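Inorganic pyrophosphatase (Neisseria gonorrhoeae, PDB 5TEA) probably hydrolyses inorganic pyrophosphate to two phosphate ions, using magnesium as cofactor, and forms a homohexamer. Local coordinates at residues D80-T85 with D112-C117; V29-A34 with T63-I68. All blocks are in the same frame, centred on the assembly; numbering follows the deposited sequence.

Interaction 1: residues D80-T85 with D112-C117; sequences DVLLVT and DDKIVC. With CA (calcium ion), chain I.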
loop_
_atom_site.group_PDB
_atom_site.type_symbol
_atom_site.label_atom_id
_atom_site.label_comp_id
_atom_site.label_asym_id
_atom_site.label_seq_id
_atom_site.Cartn_x
_atom_site.Cartn_y
_atom_site.Cartn_z
ATOM N N ASP B 80 -21.985 6.963 16.800
ATOM C CA ASP B 80 -20.898 6.783 15.853
ATOM C C ASP B 80 -19.940 7.968 15.883
ATOM O O ASP B 80 -20.284 9.070 16.319
ATOM C CB ASP B 80 -21.424 6.621 14.432
ATOM C CG ASP B 80 -22.482 5.565 14.321
ATOM O OD1 ASP B 80 -22.278 4.425 14.805
ATOM O OD2 ASP B 80 -23.516 5.896 13.719
ATOM N N VAL B 81 -18.719 7.721 15.406
ATOM C CA VAL B 81 -17.635 8.700 15.391
ATOM C C VAL B 81 -16.972 8.696 14.021
ATOM O O VAL B 81 -16.620 7.629 13.505
ATOM C CB VAL B 81 -16.574 8.410 16.470
ATOM C CG1 VAL B 81 -15.411 9.419 16.363
ATOM C CG2 VAL B 81 -17.193 8.463 17.863
ATOM N N LEU B 82 -16.816 9.890 13.439
ATOM C CA LEU B 82 -15.946 10.135 12.297
ATOM C C LEU B 82 -14.625 10.670 12.847
ATOM O O LEU B 82 -14.568 11.798 13.340
ATOM C CB LEU B 82 -16.596 11.130 11.335
ATOM C CG LEU B 82 -18.036 10.772 10.922
ATOM C CD1 LEU B 82 -18.580 11.779 9.912
ATOM C CD2 LEU B 82 -18.093 9.351 10.329
ATOM N N LEU B 83 -13.570 9.853 12.784
ATOM C CA LEU B 83 -12.266 10.202 13.332
ATOM C C LEU B 83 -11.326 10.510 12.179
ATOM O O LEU B 83 -11.023 9.623 11.368
ATOM C CB LEU B 83 -11.713 9.065 14.189
ATOM C CG LEU B 83 -10.315 9.311 14.773
ATOM C CD1 LEU B 83 -10.404 10.310 15.926
ATOM C CD2 LEU B 83 -9.691 7.994 15.223
ATOM N N VAL B 84 -10.875 11.754 12.102
ATOM C CA VAL B 84 -10.087 12.242 10.974
ATOM C C VAL B 84 -8.606 12.141 11.319
ATOM O O VAL B 84 -8.155 12.697 12.322
ATOM C CB VAL B 84 -10.476 13.683 10.613
ATOM C CG1 VAL B 84 -9.574 14.239 9.504
ATOM C CG2 VAL B 84 -11.973 13.740 10.223
ATOM N N THR B 85 -7.850 11.421 10.493
ATOM C CA THR B 85 -6.404 11.318 10.622
ATOM C C THR B 85 -5.792 11.409 9.232
ATOM O O THR B 85 -6.466 11.197 8.223
ATOM C CB THR B 85 -5.941 9.985 11.257
ATOM O OG1 THR B 85 -6.384 8.893 10.443
ATOM C CG2 THR B 85 -6.466 9.804 12.685
ATOM N N ASP B 112 -29.292 9.546 13.347
ATOM C CA ASP B 112 -28.071 8.738 13.401
ATOM C C ASP B 112 -26.852 9.661 13.324
ATOM O O ASP B 112 -26.009 9.553 12.437
ATOM C CB ASP B 112 -28.061 7.702 12.281
ATOM C CG ASP B 112 -26.985 6.647 12.470
ATOM O OD1 ASP B 112 -26.563 6.432 13.622
ATOM O OD2 ASP B 112 -26.548 6.049 11.467
ATOM N N ASP B 113 -26.762 10.583 14.283
ATOM C CA ASP B 113 -25.706 11.590 14.284
ATOM C C ASP B 113 -24.340 10.940 14.438
ATOM O O ASP B 113 -24.204 9.861 15.021
ATOM C CB ASP B 113 -25.903 12.589 15.432
ATOM C CG ASP B 113 -27.192 13.376 15.319
ATOM O OD1 ASP B 113 -27.686 13.556 14.186
ATOM O OD2 ASP B 113 -27.707 13.838 16.374
ATOM N N LYS B 114 -23.310 11.639 13.958
ATOM C CA LYS B 114 -21.938 11.154 14.025
ATOM C C LYS B 114 -21.041 12.267 14.554
ATOM O O LYS B 114 -21.004 13.364 13.988
ATOM C CB LYS B 114 -21.484 10.651 12.647
ATOM C CG LYS B 114 -22.557 9.737 12.029
ATOM C CD LYS B 114 -22.039 8.764 11.012
ATOM C CE LYS B 114 -23.217 8.092 10.310
ATOM N NZ LYS B 114 -24.049 7.304 11.264
ATOM N N ILE B 115 -20.369 11.998 15.663
ATOM C CA ILE B 115 -19.479 12.978 16.291
ATOM C C ILE B 115 -18.199 13.039 15.476
ATOM O O ILE B 115 -17.654 11.996 15.102
ATOM C CB ILE B 115 -19.185 12.579 17.746
ATOM C CG1 ILE B 115 -20.488 12.247 18.488
ATOM C CG2 ILE B 115 -18.424 13.692 18.484
ATOM C CD1 ILE B 115 -21.466 13.440 18.512
ATOM N N VAL B 116 -17.728 14.252 15.169
ATOM C CA VAL B 116 -16.492 14.435 14.409
ATOM C C VAL B 116 -15.358 14.655 15.402
ATOM O O VAL B 116 -15.455 15.512 16.291
ATOM C CB VAL B 116 -16.598 15.609 13.422
ATOM C CG1 VAL B 116 -15.347 15.650 12.535
ATOM C CG2 VAL B 116 -17.869 15.507 12.583
ATOM N N CYS B 117 -14.299 13.858 15.274
ATOM C CA CYS B 117 -13.215 13.861 16.248
ATOM C C CYS B 117 -11.877 13.833 15.532
ATOM O O CYS B 117 -11.775 13.407 14.376
ATOM C CB CYS B 117 -13.273 12.638 17.184
ATOM S SG CYS B 117 -14.669 12.586 18.314
HETATM CA CA CA I . -25.566 5.319 15.323
HETATM O O HOH W 1 -24.903 7.524 16.000
HETATM O O HOH W 2 -24.985 4.214 13.762
#
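Asp80 and Asp112 meet at a calcium ion, each giving it one carboxylate oxygen: Asp80 OD2 at a long 2.7 Å and Asp112 OD1 at 2.3 Å from the metal. Two waters, Asp73, Asp77 and the carbonyl of Glu78 complete the shell. One of these waters, a second bridge between the segments, accepts from Asp80 N and donates to Asp113 O. Lys114 runs side by side with Asp80 in the same direction until a bend at chi4 (-62°) turns NZ toward the carboxylates; NZ then lies 2.9 Å from Asp80 OD2, on the anti side and 31° out of the carboxylate plane, in a salt bridge. The same NZ forms a second salt bridge to Asp112 OD2, 2.8 Å away, whose hydrogen bond is weak, and bonds Asp112 O. Leu82 covers the lysine's aliphatic part, its CG 3.9 Å from Lys114 CB, with Ile143 and Phe147 of helix 137-149 beyond. Behind the site, strands 80-83 and 114-117 pair in parallel; Ile115 O receives Leu82 N and Leu82 O receives Cys117 N, while on the other face Val81 CG1 packs against Cys117 SG. The metal and Lys114 together would offset the repulsion between two carboxylates whose oxygens Asp80 OD2 and Asp112 OD1 approach to 3.1 Å.

Interaction 2: residues V29-A34 with T63-I68; sequences VNEIPA and TNYGFI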
loop_
_atom_site.group_PDB
_atom_site.type_symbol
_atom_site.label_atom_id
_atom_site.label_comp_id
_atom_site.label_asym_id
_atom_site.label_seq_id
_atom_site.Cartn_x
_atom_site.Cartn_y
_atom_site.Cartn_z
ATOM N N VAL B 29 -13.512 4.134 20.201
ATOM C CA VAL B 29 -13.032 2.843 19.725
ATOM C C VAL B 29 -13.165 2.821 18.206
ATOM O O VAL B 29 -14.252 3.067 17.671
ATOM C CB VAL B 29 -13.810 1.684 20.382
ATOM C CG1 VAL B 29 -13.454 0.346 19.729
ATOM C CG2 VAL B 29 -13.519 1.637 21.882
ATOM N N ASN B 30 -12.062 2.537 17.501
ATOM C CA ASN B 30 -12.081 2.564 16.041
ATOM C C ASN B 30 -12.580 1.236 15.492
ATOM O O ASN B 30 -12.111 0.163 15.908
ATOM C CB ASN B 30 -10.696 2.865 15.461
ATOM C CG ASN B 30 -10.754 3.202 13.973
ATOM O OD1 ASN B 30 -11.427 4.151 13.571
ATOM N ND2 ASN B 30 -10.049 2.426 13.152
ATOM N N GLU B 31 -13.522 1.302 14.550
ATOM C CA GLU B 31 -14.012 0.090 13.882
ATOM C C GLU B 31 -13.513 -0.072 12.455
ATOM O O GLU B 31 -13.211 -1.193 12.042
ATOM C CB GLU B 31 -15.546 0.060 13.863
ATOM C CG GLU B 31 -16.195 0.030 15.239
ATOM C CD GLU B 31 -17.626 0.525 15.211
ATOM O OE1 GLU B 31 -18.527 -0.258 15.556
ATOM O OE2 GLU B 31 -17.847 1.706 14.852
ATOM N N ILE B 32 -13.461 1.005 11.667
ATOM C CA ILE B 32 -13.191 0.919 10.238
ATOM C C ILE B 32 -12.055 1.868 9.889
ATOM O O ILE B 32 -12.172 3.074 10.115
ATOM C CB ILE B 32 -14.420 1.276 9.386
ATOM C CG1 ILE B 32 -15.621 0.394 9.737
ATOM C CG2 ILE B 32 -14.066 1.095 7.897
ATOM C CD1 ILE B 32 -16.939 0.846 9.019
ATOM N N PRO B 33 -10.966 1.392 9.292
ATOM C CA PRO B 33 -9.945 2.313 8.768
ATOM C C PRO B 33 -10.488 3.168 7.633
ATOM O O PRO B 33 -11.236 2.692 6.774
ATOM C CB PRO B 33 -8.852 1.371 8.248
ATOM C CG PRO B 33 -9.158 0.014 8.873
ATOM C CD PRO B 33 -10.635 -0.018 9.010
ATOM N N ALA B 34 -10.084 4.436 7.622
ATOM C CA ALA B 34 -10.359 5.285 6.470
ATOM C C ALA B 34 -9.881 4.597 5.201
ATOM O O ALA B 34 -8.826 3.966 5.192
ATOM C CB ALA B 34 -9.636 6.624 6.611
ATOM N N THR B 63 -13.347 8.817 6.279
ATOM C CA THR B 63 -12.603 8.992 7.524
ATOM C C THR B 63 -12.573 7.652 8.234
ATOM O O THR B 63 -13.270 6.724 7.846
ATOM C CB THR B 63 -13.257 10.018 8.459
ATOM O OG1 THR B 63 -14.443 9.433 9.022
ATOM C CG2 THR B 63 -13.637 11.287 7.685
ATOM N N ASN B 64 -11.792 7.555 9.306
ATOM C CA ASN B 64 -11.952 6.392 10.168
ATOM C C ASN B 64 -13.339 6.449 10.791
ATOM O O ASN B 64 -13.930 7.526 10.933
ATOM C CB ASN B 64 -10.873 6.355 11.252
ATOM C CG ASN B 64 -9.483 6.454 10.683
ATOM O OD1 ASN B 64 -8.950 5.480 10.119
ATOM N ND2 ASN B 64 -8.867 7.621 10.834
ATOM N N TYR B 65 -13.871 5.281 11.146
ATOM C CA TYR B 65 -15.230 5.180 11.660
ATOM C C TYR B 65 -15.206 4.420 12.976
ATOM O O TYR B 65 -14.673 3.310 13.043
ATOM C CB TYR B 65 -16.127 4.465 10.645
ATOM C CG TYR B 65 -17.614 4.628 10.852
ATOM C CD1 TYR B 65 -18.306 5.691 10.272
ATOM C CD2 TYR B 65 -18.340 3.692 11.581
ATOM C CE1 TYR B 65 -19.668 5.829 10.441
ATOM C CE2 TYR B 65 -19.713 3.824 11.745
ATOM C CZ TYR B 65 -20.365 4.895 11.169
ATOM O OH TYR B 65 -21.724 5.039 11.311
ATOM N N GLY B 66 -15.771 5.010 14.025
ATOM C CA GLY B 66 -15.775 4.327 15.308
ATOM C C GLY B 66 -16.991 4.608 16.165
ATOM O O GLY B 66 -18.009 5.084 15.660
ATOM N N PHE B 67 -16.899 4.348 17.471
ATOM C CA PHE B 67 -18.028 4.639 18.348
ATOM C C PHE B 67 -17.527 5.092 19.710
ATOM O O PHE B 67 -16.362 4.909 20.063
ATOM C CB PHE B 67 -18.952 3.428 18.514
ATOM C CG PHE B 67 -18.356 2.296 19.311
ATOM C CD1 PHE B 67 -17.524 1.356 18.701
ATOM C CD2 PHE B 67 -18.647 2.148 20.659
ATOM C CE1 PHE B 67 -16.988 0.299 19.426
ATOM C CE2 PHE B 67 -18.100 1.091 21.392
ATOM C CZ PHE B 67 -17.276 0.167 20.771
ATOM N N ILE B 68 -18.438 5.677 20.478
ATOM C CA ILE B 68 -18.166 6.098 21.850
ATOM C C ILE B 68 -18.710 5.026 22.788
ATOM O O ILE B 68 -19.918 4.733 22.741
ATOM C CB ILE B 68 -18.806 7.461 22.163
ATOM C CG1 ILE B 68 -18.348 8.540 21.170
ATOM C CG2 ILE B 68 -18.471 7.865 23.583
ATOM C CD1 ILE B 68 -19.107 9.876 21.337
#
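Ile32 and Tyr65 pair across a classic beta bulge, where antiparallel strands 25-32 and 64-67 join within the curled sheet at the core of the pyrophosphatase fold. Glu31 and Ile32 both face Tyr65, whose carbonyl O takes two in-plane bonds, from Glu31 N at 2.8 Å and Ile32 N at 2.9 Å; Tyr65 N returns a bond to Ile32 O. The side chains of Ile32 and Tyr65 lie side by side and point the same way, CB against CB at 3.8 Å, with Ile32 CD1 approaching the ring obliquely. The tyrosine, a predicted substrate-binding residue, carries its hydroxyl toward Lys114, which it meets through a weak hydrogen bond.

Before the bulge, Val29 and Phe67 are also aligned alongside each other. Val29 CB lies over one face of the Phe67 ring, 4.0 Å from its centroid in a CH-pi contact. Glu31 crosses Phe67 at about a right angle: its CG and CD reach the ring edge, CD coming 3.6 Å from Phe67 CD1, with carboxylate and ring planes 63° apart. Glu31 OE1 accepts from Trp42 N, and the Trp42 ring stacks on Phe67, so Trp42 contacts both groups. Val29 O lies 3.1 Å from Gly66 CA, a close approach that glycine, with no side chain, allows.

Asn30 and Asn64 cross obliquely, with amide planes 78° apart and Asn30 OD1 touching Asn64 CB. Outside the pair, Asn30 ND2 bonds Ala90 O, Asn64 ND2 bonds Thr85 OG1 and Leu83 O, and Asn64 OD1 accepts from Leu89 N. Asn64 OD1 also accepts from Ala34 N, which stands 2.9 Å from it and 52° above the amide plane.

Both contacts are buried and belong to the same mixed sheet, in which strands 64-67 and 80-83 are antiparallel neighbours: interaction 2 adds strand 25-32 on one side of this pair, and interaction 1 adds strand 110-119 on the other. Val81 N probably bonds Gly66 O, joining the two directly. Interaction 1 is a parallel pairing without a bulge, with charged groups gathered round calcium at one end. Interaction 2 is antiparallel, interrupted by a bulge, and combines aromatic, amide and carboxylate groups and binds no metal. Their chemistries converge where Tyr65, the predicted substrate residue, approaches Asp80 and Lys114 beside the metal site.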